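Local coordinates for protein membrane-bound lytic murein transglycosylase A (Burkholderia pseudomallei, PDB 6QK4) that probably cleaves the beta-1,4 linkage between N-acetylmuramic acid and N-acetylglucosamine in peptidoglycan, leaving a 1,6-anhydro bond in the muramic acid, at residues 90-95 and 339-344; 102-107 and 317-322; 285-290 and 300-305. One frame throughout, in Å; residues are numbered along the deposited sequence.

Interaction 1. Residues 90-95 and 339-344; sequences FQFANN and GRMWLL
The ring of Phe92 has Leu343 over one face and Met341 at its edge. Leu343 CD1 sits 4.2 Å from the centroid of the Phe92 ring and only 14° off its normal, a CH-pi contact, while its other methyl, CD2, leans on the CG side of the ring. With CG anti to the backbone N (chi1 -175°), Phe92 runs alongside Met341, whose extended chain points the same way. Met341 SD therefore meets the Phe92 ring from the side, 5.3 Å from the centroid, a Met-aromatic contact at the edge. Leu343 O lies at the edge of the Phe90 ring. On the other side of the sheet the indole of Trp342 lies obliquely against Gln91, with Trp342 CD1 3.4 Å from Gln91 CA.

Between these two faces the strands pair antiparallel. Phe90 and Leu343 form a hydrogen-bonded pair: Phe90 N to Leu343 O is 2.8 Å, and Leu343 N to Phe90 O is 2.9 Å. Gln91 and Trp342 form the following non-hydrogen-bonded pair, and Phe92 N then reaches Met341 O at 3.1 Å. Beyond it a water takes over, donating to Phe92 O and accepting from Met341 N. The contact joins strand 87-92 to strand 336-346 of the C-terminal 3D domain, between strands 25-27 and 285-291.

The chemistry divides cleanly, for the backbone supplies the polar links, by direct bonds first and then by a water bridge as strand 87-92 ends, whereas the side chains add carbon, sulfur and aromatic surface without a polar bond between them.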
loop_
_atom_site.group_PDB
_atom_site.type_symbol
_atom_site.label_atom_id
_atom_site.label_comp_id
_atom_site.label_asym_id
_atom_site.label_seq_id
_atom_site.Cartn_x
_atom_site.Cartn_y
_atom_site.Cartn_z
ATOM N N PHE A 90 -6.098 0.231 -24.096
ATOM C CA PHE A 90 -4.945 0.618 -24.903
ATOM C C PHE A 90 -3.703 -0.005 -24.301
ATOM O O PHE A 90 -3.324 0.332 -23.172
ATOM C CB PHE A 90 -4.719 2.130 -24.973
ATOM C CG PHE A 90 -5.756 2.861 -25.811
ATOM C CD1 PHE A 90 -7.043 2.985 -25.327
ATOM C CD2 PHE A 90 -5.431 3.465 -27.055
ATOM C CE1 PHE A 90 -8.033 3.633 -26.054
ATOM C CE2 PHE A 90 -6.433 4.156 -27.767
ATOM C CZ PHE A 90 -7.724 4.209 -27.264
ATOM N N GLN A 91 -3.057 -0.877 -25.053
ATOM C CA GLN A 91 -1.759 -1.409 -24.589
ATOM C C GLN A 91 -0.771 -0.260 -24.353
ATOM O O GLN A 91 -0.641 0.632 -25.192
ATOM C CB GLN A 91 -1.243 -2.422 -25.649
ATOM C CG GLN A 91 0.236 -2.776 -25.475
ATOM C CD GLN A 91 0.781 -3.402 -26.722
ATOM O OE1 GLN A 91 0.664 -4.612 -26.905
ATOM N NE2 GLN A 91 1.369 -2.593 -27.580
ATOM N N PHE A 92 -0.125 -0.229 -23.161
ATOM C CA PHE A 92 0.667 0.923 -22.718
ATOM C C PHE A 92 2.144 0.569 -22.710
ATOM O O PHE A 92 2.548 -0.419 -22.067
ATOM C CB PHE A 92 0.224 1.295 -21.314
ATOM C CG PHE A 92 0.865 2.545 -20.766
ATOM C CD1 PHE A 92 0.918 3.699 -21.527
ATOM C CD2 PHE A 92 1.374 2.554 -19.474
ATOM C CE1 PHE A 92 1.477 4.893 -20.984
ATOM C CE2 PHE A 92 1.968 3.728 -18.955
ATOM C CZ PHE A 92 2.005 4.891 -19.702
ATOM N N ALA A 93 2.950 1.341 -23.438
ATOM C CA ALA A 93 4.379 1.086 -23.453
ATOM C C ALA A 93 5.191 2.208 -22.809
ATOM O O ALA A 93 4.780 3.381 -22.778
ATOM C CB ALA A 93 4.867 0.869 -24.887
ATOM N N ASN A 94 6.366 1.826 -22.311
ATOM C CA ASN A 94 7.383 2.791 -21.889
ATOM C C ASN A 94 7.850 3.648 -23.074
ATOM O O ASN A 94 7.707 3.288 -24.236
ATOM C CB ASN A 94 8.584 2.049 -21.306
ATOM C CG ASN A 94 8.275 1.429 -19.978
ATOM O OD1 ASN A 94 7.823 2.129 -19.071
ATOM N ND2 ASN A 94 8.481 0.101 -19.864
ATOM N N ASN A 95 8.445 4.803 -22.774
ATOM C CA ASN A 95 8.820 5.656 -23.916
ATOM C C ASN A 95 9.953 5.051 -24.748
ATOM O O ASN A 95 10.123 5.419 -25.930
ATOM C CB ASN A 95 9.201 7.056 -23.423
ATOM C CG ASN A 95 7.958 7.902 -23.084
ATOM O OD1 ASN A 95 6.976 7.925 -23.844
ATOM N ND2 ASN A 95 7.996 8.583 -21.931
ATOM N N GLY A 339 5.570 -6.565 -14.775
ATOM C CA GLY A 339 4.170 -6.297 -15.092
ATOM C C GLY A 339 3.928 -5.718 -16.474
ATOM O O GLY A 339 4.835 -5.201 -17.135
ATOM N N ARG A 340 2.668 -5.825 -16.892
ATOM C CA ARG A 340 2.145 -5.248 -18.148
ATOM C C ARG A 340 0.861 -4.455 -17.864
ATOM O O ARG A 340 0.050 -4.811 -16.983
ATOM C CB ARG A 340 1.815 -6.341 -19.161
ATOM C CG ARG A 340 3.040 -7.086 -19.654
ATOM C CD ARG A 340 3.944 -6.178 -20.497
ATOM N NE ARG A 340 5.160 -6.910 -20.935
ATOM C CZ ARG A 340 5.255 -7.713 -22.019
ATOM N NH1 ARG A 340 4.185 -7.965 -22.799
ATOM N NH2 ARG A 340 6.447 -8.329 -22.251
ATOM N N MET A 341 0.639 -3.405 -18.640
ATOM C CA MET A 341 -0.517 -2.520 -18.418
ATOM C C MET A 341 -1.274 -2.249 -19.703
ATOM O O MET A 341 -0.667 -2.119 -20.773
ATOM C CB MET A 341 -0.092 -1.131 -17.859
ATOM C CG MET A 341 0.333 -1.255 -16.458
ATOM S SD MET A 341 0.851 0.482 -16.028
ATOM C CE MET A 341 1.218 0.193 -14.306
ATOM N N TRP A 342 -2.599 -2.135 -19.569
ATOM C CA TRP A 342 -3.472 -1.492 -20.546
ATOM C C TRP A 342 -4.221 -0.367 -19.854
ATOM O O TRP A 342 -4.825 -0.588 -18.790
ATOM C CB TRP A 342 -4.510 -2.488 -21.108
ATOM C CG TRP A 342 -3.852 -3.630 -21.879
ATOM C CD1 TRP A 342 -3.840 -3.773 -23.242
ATOM C CD2 TRP A 342 -3.067 -4.743 -21.348
ATOM N NE1 TRP A 342 -3.102 -4.930 -23.593
ATOM C CE2 TRP A 342 -2.594 -5.489 -22.452
ATOM C CE3 TRP A 342 -2.676 -5.127 -20.045
ATOM C CZ2 TRP A 342 -1.829 -6.675 -22.302
ATOM C CZ3 TRP A 342 -1.842 -6.292 -19.894
ATOM C CH2 TRP A 342 -1.452 -7.046 -21.035
ATOM N N LEU A 343 -4.224 0.829 -20.460
ATOM C CA LEU A 343 -5.009 1.946 -19.933
ATOM C C LEU A 343 -6.386 1.938 -20.583
ATOM O O LEU A 343 -6.507 1.726 -21.796
ATOM C CB LEU A 343 -4.307 3.267 -20.239
ATOM C CG LEU A 343 -2.863 3.460 -19.785
ATOM C CD1 LEU A 343 -2.500 4.951 -19.744
ATOM C CD2 LEU A 343 -2.594 2.931 -18.426
ATOM N N LEU A 344 -7.420 2.118 -19.791
ATOM C CA LEU A 344 -8.767 2.212 -20.341
ATOM C C LEU A 344 -9.133 3.685 -20.542
ATOM O O LEU A 344 -8.886 4.505 -19.667
ATOM C CB LEU A 344 -9.802 1.606 -19.399
ATOM C CG LEU A 344 -9.882 0.069 -19.291
ATOM C CD1 LEU A 344 -8.642 -0.520 -18.812
ATOM C CD2 LEU A 344 -10.982 -0.261 -18.374
HETATM O O HOH W 1 2.665 -2.758 -20.694
#

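Interaction 2. Residues 102-107 and 317-322; sequences LVTGYY and RADYFW
Leu102 lies on strand 101-114, which runs parallel to strand 317-324 in what is consistent with the double-psi beta-barrel fold of the MltA family. Its carbonyl O takes two donors, Ala318 N and Arg317 NH1, the latter well above the carbonyl plane. The Leu102 side chain runs beside Arg317 and lays CD2 over the centre of one guanidinium face, 3.9 Å from Arg317 CZ.

Val103 lies with Ala318 and Tyr320 on the other face, its CG1 against Tyr320 CB. Thr104 carries the polar core. Its OG1, between the backbone N and the carbonyl carbon (chi1 50°), lies in the guanidinium plane and accepts from both NH1, at 2.9 Å, and NH2 of Arg317. The same OG1 donates to Asp319 OD1 at 2.7 Å, meeting it from above the carboxylate plane. One hydroxyl thus links cation to anion, and the arginine would probably polarise it and favour an ionised Asp319. Thr104 N and O bond to Ala318 O and Tyr320 N, the latter nearly straight at 175°.

Gly105, lacking a side chain, accepts the edge of the Trp322 indole, with Tyr320 CE2 over the centre of one indole face.

Tyr106 holds CG in the crowded position between the backbone N and the carbonyl carbon and crosses Phe321, which turns its edge to the tyrosine face in a tilted edge-to-face pair, the planes at 55°. Tyr106 OH is hydrogen-bonded to Asp307. Tyr107 merely rests its CA near Phe321, while the last backbone bond between the two segments joins Trp322 N to Tyr106 O, 2.9 Å long and nearly along the C=O axis.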
loop_
_atom_site.group_PDB
_atom_site.type_symbol
_atom_site.label_atom_id
_atom_site.label_comp_id
_atom_site.label_asym_id
_atom_site.label_seq_id
_atom_site.Cartn_x
_atom_site.Cartn_y
_atom_site.Cartn_z
ATOM N N LEU A 102 7.676 -2.350 -13.772
ATOM C CA LEU A 102 7.842 -2.891 -12.438
ATOM C C LEU A 102 6.620 -2.575 -11.570
ATOM O O LEU A 102 6.127 -1.433 -11.554
ATOM C CB LEU A 102 9.115 -2.339 -11.792
ATOM C CG LEU A 102 9.344 -2.728 -10.350
ATOM C CD1 LEU A 102 9.688 -4.204 -10.308
ATOM C CD2 LEU A 102 10.450 -1.883 -9.735
ATOM N N VAL A 103 6.120 -3.592 -10.874
ATOM C CA VAL A 103 5.004 -3.460 -9.912
ATOM C C VAL A 103 5.535 -3.714 -8.506
ATOM O O VAL A 103 5.952 -4.844 -8.172
ATOM C CB VAL A 103 3.882 -4.461 -10.200
ATOM C CG1 VAL A 103 2.650 -4.178 -9.265
ATOM C CG2 VAL A 103 3.455 -4.285 -11.656
ATOM N N THR A 104 5.477 -2.692 -7.661
ATOM C CA THR A 104 5.789 -2.871 -6.254
ATOM C C THR A 104 4.483 -2.807 -5.448
ATOM O O THR A 104 3.403 -2.690 -6.021
ATOM C CB THR A 104 6.825 -1.826 -5.793
ATOM O OG1 THR A 104 6.416 -0.512 -6.176
ATOM C CG2 THR A 104 8.192 -2.107 -6.449
ATOM N N GLY A 105 4.560 -2.848 -4.112
ATOM C CA GLY A 105 3.336 -2.846 -3.315
ATOM C C GLY A 105 3.412 -1.962 -2.085
ATOM O O GLY A 105 4.494 -1.642 -1.600
ATOM N N TYR A 106 2.237 -1.483 -1.642
ATOM C CA TYR A 106 2.180 -0.722 -0.385
ATOM C C TYR A 106 0.907 -1.083 0.357
ATOM O O TYR A 106 0.042 -1.830 -0.144
ATOM C CB TYR A 106 2.265 0.784 -0.621
ATOM C CG TYR A 106 1.132 1.521 -1.315
ATOM C CD1 TYR A 106 0.764 1.244 -2.649
ATOM C CD2 TYR A 106 0.467 2.577 -0.649
ATOM C CE1 TYR A 106 -0.238 2.022 -3.251
ATOM C CE2 TYR A 106 -0.477 3.359 -1.256
ATOM C CZ TYR A 106 -0.844 3.040 -2.561
ATOM O OH TYR A 106 -1.794 3.847 -3.149
ATOM N N TYR A 107 0.829 -0.613 1.605
ATOM C CA TYR A 107 -0.281 -0.964 2.488
ATOM C C TYR A 107 -0.456 0.156 3.490
ATOM O O TYR A 107 0.363 1.097 3.555
ATOM C CB TYR A 107 -0.028 -2.304 3.222
ATOM C CG TYR A 107 0.936 -2.197 4.381
ATOM C CD1 TYR A 107 2.269 -1.925 4.172
ATOM C CD2 TYR A 107 0.499 -2.438 5.681
ATOM C CE1 TYR A 107 3.175 -1.896 5.249
ATOM C CE2 TYR A 107 1.385 -2.406 6.763
ATOM C CZ TYR A 107 2.706 -2.128 6.529
ATOM O OH TYR A 107 3.578 -2.131 7.585
ATOM N N ARG A 317 4.728 1.537 -14.574
ATOM C CA ARG A 317 5.236 1.500 -13.202
ATOM C C ARG A 317 4.033 1.649 -12.280
ATOM O O ARG A 317 3.260 2.616 -12.439
ATOM C CB ARG A 317 6.201 2.667 -12.992
ATOM C CG ARG A 317 6.823 2.659 -11.604
ATOM C CD ARG A 317 7.834 1.455 -11.458
ATOM N NE ARG A 317 8.475 1.585 -10.109
ATOM C CZ ARG A 317 8.006 1.072 -8.966
ATOM N NH1 ARG A 317 6.938 0.324 -8.955
ATOM N NH2 ARG A 317 8.607 1.326 -7.796
ATOM N N ALA A 318 3.910 0.783 -11.269
ATOM C CA ALA A 318 2.788 0.949 -10.356
ATOM C C ALA A 318 3.185 0.511 -8.948
ATOM O O ALA A 318 3.985 -0.438 -8.771
ATOM C CB ALA A 318 1.582 0.156 -10.865
ATOM N N ASP A 319 2.555 1.157 -7.944
ATOM C CA ASP A 319 2.542 0.636 -6.569
ATOM C C ASP A 319 1.145 0.055 -6.292
ATOM O O ASP A 319 0.149 0.786 -6.327
ATOM C CB ASP A 319 2.853 1.759 -5.565
ATOM C CG ASP A 319 3.859 1.361 -4.493
ATOM O OD1 ASP A 319 4.425 0.257 -4.463
ATOM O OD2 ASP A 319 4.104 2.195 -3.583
ATOM N N TYR A 320 1.064 -1.250 -6.051
ATOM C CA TYR A 320 -0.227 -1.930 -5.868
ATOM C C TYR A 320 -0.679 -1.809 -4.407
ATOM O O TYR A 320 0.061 -2.231 -3.500
ATOM C CB TYR A 320 -0.009 -3.398 -6.254
ATOM C CG TYR A 320 -1.194 -4.302 -6.319
ATOM C CD1 TYR A 320 -2.054 -4.255 -7.413
ATOM C CD2 TYR A 320 -1.451 -5.196 -5.339
ATOM C CE1 TYR A 320 -3.148 -5.112 -7.483
ATOM C CE2 TYR A 320 -2.505 -6.104 -5.408
ATOM C CZ TYR A 320 -3.360 -6.042 -6.483
ATOM O OH TYR A 320 -4.426 -6.908 -6.537
ATOM N N PHE A 321 -1.873 -1.254 -4.173
ATOM C CA PHE A 321 -2.344 -1.089 -2.794
ATOM C C PHE A 321 -2.931 -2.397 -2.306
ATOM O O PHE A 321 -4.010 -2.799 -2.749
ATOM C CB PHE A 321 -3.359 0.053 -2.689
ATOM C CG PHE A 321 -3.875 0.248 -1.309
ATOM C CD1 PHE A 321 -3.015 0.607 -0.287
ATOM C CD2 PHE A 321 -5.219 0.079 -1.027
ATOM C CE1 PHE A 321 -3.507 0.801 1.010
ATOM C CE2 PHE A 321 -5.725 0.268 0.230
ATOM C CZ PHE A 321 -4.864 0.677 1.273
ATOM N N TRP A 322 -2.218 -3.068 -1.384
ATOM C CA TRP A 322 -2.675 -4.348 -0.846
ATOM C C TRP A 322 -3.755 -4.226 0.215
ATOM O O TRP A 322 -4.478 -5.209 0.427
ATOM C CB TRP A 322 -1.465 -5.139 -0.290
ATOM C CG TRP A 322 -0.734 -5.843 -1.342
ATOM C CD1 TRP A 322 0.414 -5.427 -1.972
ATOM C CD2 TRP A 322 -1.111 -7.073 -1.965
ATOM N NE1 TRP A 322 0.792 -6.336 -2.894
ATOM C CE2 TRP A 322 -0.124 -7.358 -2.931
ATOM C CE3 TRP A 322 -2.178 -7.961 -1.799
ATOM C CZ2 TRP A 322 -0.156 -8.511 -3.724
ATOM C CZ3 TRP A 322 -2.215 -9.098 -2.601
ATOM C CH2 TRP A 322 -1.197 -9.367 -3.536
#

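Interaction 3. Residues 285-290 and 300-305; sequences PVFLQT and NRLVFA
Val286, Leu288 and Val303 make the apolar heart of one face of this antiparallel beta hairpin. Val303 CG2, between the backbone N and the carbonyl carbon, nests 4.0 Å from Val286 CB and also touches Leu288 CB. The other face holds Pro285, Phe287, Leu302 and Phe304. There Pro285 CB meets Phe304 CE2 at 3.7 Å, and Phe287, its CG anti to the backbone N (chi1 -166°), lies across the partner strand, bringing CD1 to within 3.9 Å of Leu302 CB. Arg301 O lies over one face of the Phe287 ring, near its rim.

Between the two faces, two hydrogen-bonded pairs run along the hairpin, Val286 with Val303 and Leu288 with Arg301. The straightest bond is Val303 N to Val286 O, 2.9 Å at 177°. At the polar end Asn300 and Gln289 point the same way side by side, with Asn300 OD1 3.2 Å from Gln289 CG. That oxygen is buried without a polar partner, whereas the nitrogens of both amides, Asn300 ND2 and Gln289 NE2, bond to Ala13 O. Leu302 N, facing away from 285-291, is hydrogen-bonded to Asp39 OD2.

The hairpin belongs to the 3D domain, which is related to double-psi beta-barrels. Strand 336-346 pairs with the far edge of 285-291, Tyr320 of strand 317-324 packs on Leu288 and Val303, and helix 44-55 covers Phe304.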
loop_
_atom_site.group_PDB
_atom_site.type_symbol
_atom_site.label_atom_id
_atom_site.label_comp_id
_atom_site.label_asym_id
_atom_site.label_seq_id
_atom_site.Cartn_x
_atom_site.Cartn_y
_atom_site.Cartn_z
ATOM N N PRO A 285 -8.450 4.028 -15.314
ATOM C CA PRO A 285 -8.480 2.592 -14.990
ATOM C C PRO A 285 -7.382 1.884 -15.774
ATOM O O PRO A 285 -7.078 2.251 -16.906
ATOM C CB PRO A 285 -9.873 2.129 -15.481
ATOM C CG PRO A 285 -10.614 3.457 -15.872
ATOM C CD PRO A 285 -9.493 4.410 -16.292
ATOM N N VAL A 286 -6.776 0.860 -15.164
ATOM C CA VAL A 286 -5.603 0.183 -15.711
ATOM C C VAL A 286 -5.848 -1.313 -15.545
ATOM O O VAL A 286 -6.157 -1.770 -14.436
ATOM C CB VAL A 286 -4.294 0.537 -14.969
ATOM C CG1 VAL A 286 -3.069 -0.188 -15.630
ATOM C CG2 VAL A 286 -4.059 2.055 -14.991
ATOM N N PHE A 287 -5.676 -2.097 -16.636
ATOM C CA PHE A 287 -5.678 -3.534 -16.445
ATOM C C PHE A 287 -4.232 -3.947 -16.237
ATOM O O PHE A 287 -3.377 -3.638 -17.083
ATOM C CB PHE A 287 -6.327 -4.307 -17.613
ATOM C CG PHE A 287 -6.590 -5.741 -17.195
ATOM C CD1 PHE A 287 -7.654 -6.020 -16.353
ATOM C CD2 PHE A 287 -5.689 -6.756 -17.496
ATOM C CE1 PHE A 287 -7.894 -7.259 -15.894
ATOM C CE2 PHE A 287 -5.910 -8.075 -16.991
ATOM C CZ PHE A 287 -6.994 -8.313 -16.153
ATOM N N LEU A 288 -3.955 -4.554 -15.072
ATOM C CA LEU A 288 -2.614 -4.881 -14.635
ATOM C C LEU A 288 -2.412 -6.395 -14.729
ATOM O O LEU A 288 -3.170 -7.147 -14.143
ATOM C CB LEU A 288 -2.420 -4.372 -13.183
ATOM C CG LEU A 288 -1.015 -4.469 -12.613
ATOM C CD1 LEU A 288 0.013 -3.707 -13.454
ATOM C CD2 LEU A 288 -1.013 -3.934 -11.140
ATOM N N GLN A 289 -1.357 -6.810 -15.427
ATOM C CA GLN A 289 -0.970 -8.212 -15.492
ATOM C C GLN A 289 0.380 -8.328 -14.812
ATOM O O GLN A 289 1.337 -7.673 -15.241
ATOM C CB GLN A 289 -0.889 -8.639 -16.951
ATOM C CG GLN A 289 -0.385 -10.131 -17.078
ATOM C CD GLN A 289 -0.345 -10.551 -18.538
ATOM O OE1 GLN A 289 -0.278 -9.699 -19.444
ATOM N NE2 GLN A 289 -0.406 -11.848 -18.778
ATOM N N THR A 290 0.452 -9.136 -13.750
ATOM C CA THR A 290 1.688 -9.237 -12.958
ATOM C C THR A 290 1.671 -10.609 -12.234
ATOM O O THR A 290 1.007 -11.543 -12.705
ATOM C CB THR A 290 1.854 -7.978 -12.067
ATOM O OG1 THR A 290 3.112 -8.077 -11.401
ATOM C CG2 THR A 290 0.781 -7.876 -10.949
ATOM N N ASN A 300 -3.874 -10.950 -12.339
ATOM C CA ASN A 300 -4.448 -10.138 -13.403
ATOM C C ASN A 300 -5.589 -9.319 -12.822
ATOM O O ASN A 300 -6.562 -9.889 -12.322
ATOM C CB ASN A 300 -4.985 -11.052 -14.517
ATOM C CG ASN A 300 -3.846 -11.655 -15.351
ATOM O OD1 ASN A 300 -3.306 -11.000 -16.243
ATOM N ND2 ASN A 300 -3.515 -12.911 -15.083
ATOM N N ARG A 301 -5.463 -7.982 -12.820
ATOM C CA ARG A 301 -6.362 -7.219 -11.938
ATOM C C ARG A 301 -6.707 -5.891 -12.610
ATOM O O ARG A 301 -5.782 -5.168 -13.020
ATOM C CB ARG A 301 -5.693 -6.839 -10.577
ATOM C CG ARG A 301 -6.035 -7.627 -9.291
ATOM C CD ARG A 301 -7.352 -7.288 -8.840
ATOM N NE ARG A 301 -7.808 -7.701 -7.522
ATOM C CZ ARG A 301 -8.605 -8.734 -7.275
ATOM N NH1 ARG A 301 -8.888 -9.622 -8.233
ATOM N NH2 ARG A 301 -9.070 -8.915 -6.048
ATOM N N LEU A 302 -7.999 -5.568 -12.712
ATOM C CA LEU A 302 -8.428 -4.224 -13.095
ATOM C C LEU A 302 -8.325 -3.341 -11.865
ATOM O O LEU A 302 -8.934 -3.631 -10.833
ATOM C CB LEU A 302 -9.862 -4.234 -13.620
ATOM C CG LEU A 302 -10.392 -2.838 -14.043
ATOM C CD1 LEU A 302 -9.617 -2.190 -15.205
ATOM C CD2 LEU A 302 -11.856 -2.984 -14.384
ATOM N N VAL A 303 -7.521 -2.286 -11.974
ATOM C CA VAL A 303 -7.274 -1.358 -10.881
ATOM C C VAL A 303 -7.508 0.066 -11.402
ATOM O O VAL A 303 -7.723 0.324 -12.611
ATOM C CB VAL A 303 -5.841 -1.508 -10.329
ATOM C CG1 VAL A 303 -5.607 -2.995 -9.855
ATOM C CG2 VAL A 303 -4.795 -1.215 -11.426
ATOM N N PHE A 304 -7.447 1.029 -10.464
ATOM C CA PHE A 304 -7.660 2.438 -10.843
ATOM C C PHE A 304 -6.507 3.267 -10.323
ATOM O O PHE A 304 -6.075 3.072 -9.191
ATOM C CB PHE A 304 -8.979 2.967 -10.264
ATOM C CG PHE A 304 -10.194 2.344 -10.906
ATOM C CD1 PHE A 304 -10.634 1.124 -10.466
ATOM C CD2 PHE A 304 -10.908 3.046 -11.898
ATOM C CE1 PHE A 304 -11.773 0.543 -11.080
ATOM C CE2 PHE A 304 -12.038 2.488 -12.525
ATOM C CZ PHE A 304 -12.434 1.199 -12.096
ATOM N N ALA A 305 -5.979 4.165 -11.168
ATOM C CA ALA A 305 -4.883 5.050 -10.747
ATOM C C ALA A 305 -5.422 6.133 -9.822
ATOM O O ALA A 305 -6.072 7.083 -10.270
ATOM C CB ALA A 305 -4.224 5.649 -11.997
#

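Overall arrangement
From the N terminus the chain runs through strand 87-92 and then strand 101-114, each of which has a partner more than 200 residues further on. Along the sequence the shortest loop is the hairpin of interaction 3, between strands 285-291 and 298-307. Interaction 2, joining 101-114 to 317-324, encloses it, and interaction 1, joining 87-92 to 336-346, is the outermost closure. The three nest without crossing. Strand 336-346 binds them laterally, since it also neighbours 101-114 and 285-291, with Met341 CE 3.5 Å from Ala318 CB. The C-terminal 3D-domain region is thus tied to the N-terminal strands, while most of the MltA-specific insert lies within the loops closed by interactions 1 and 2.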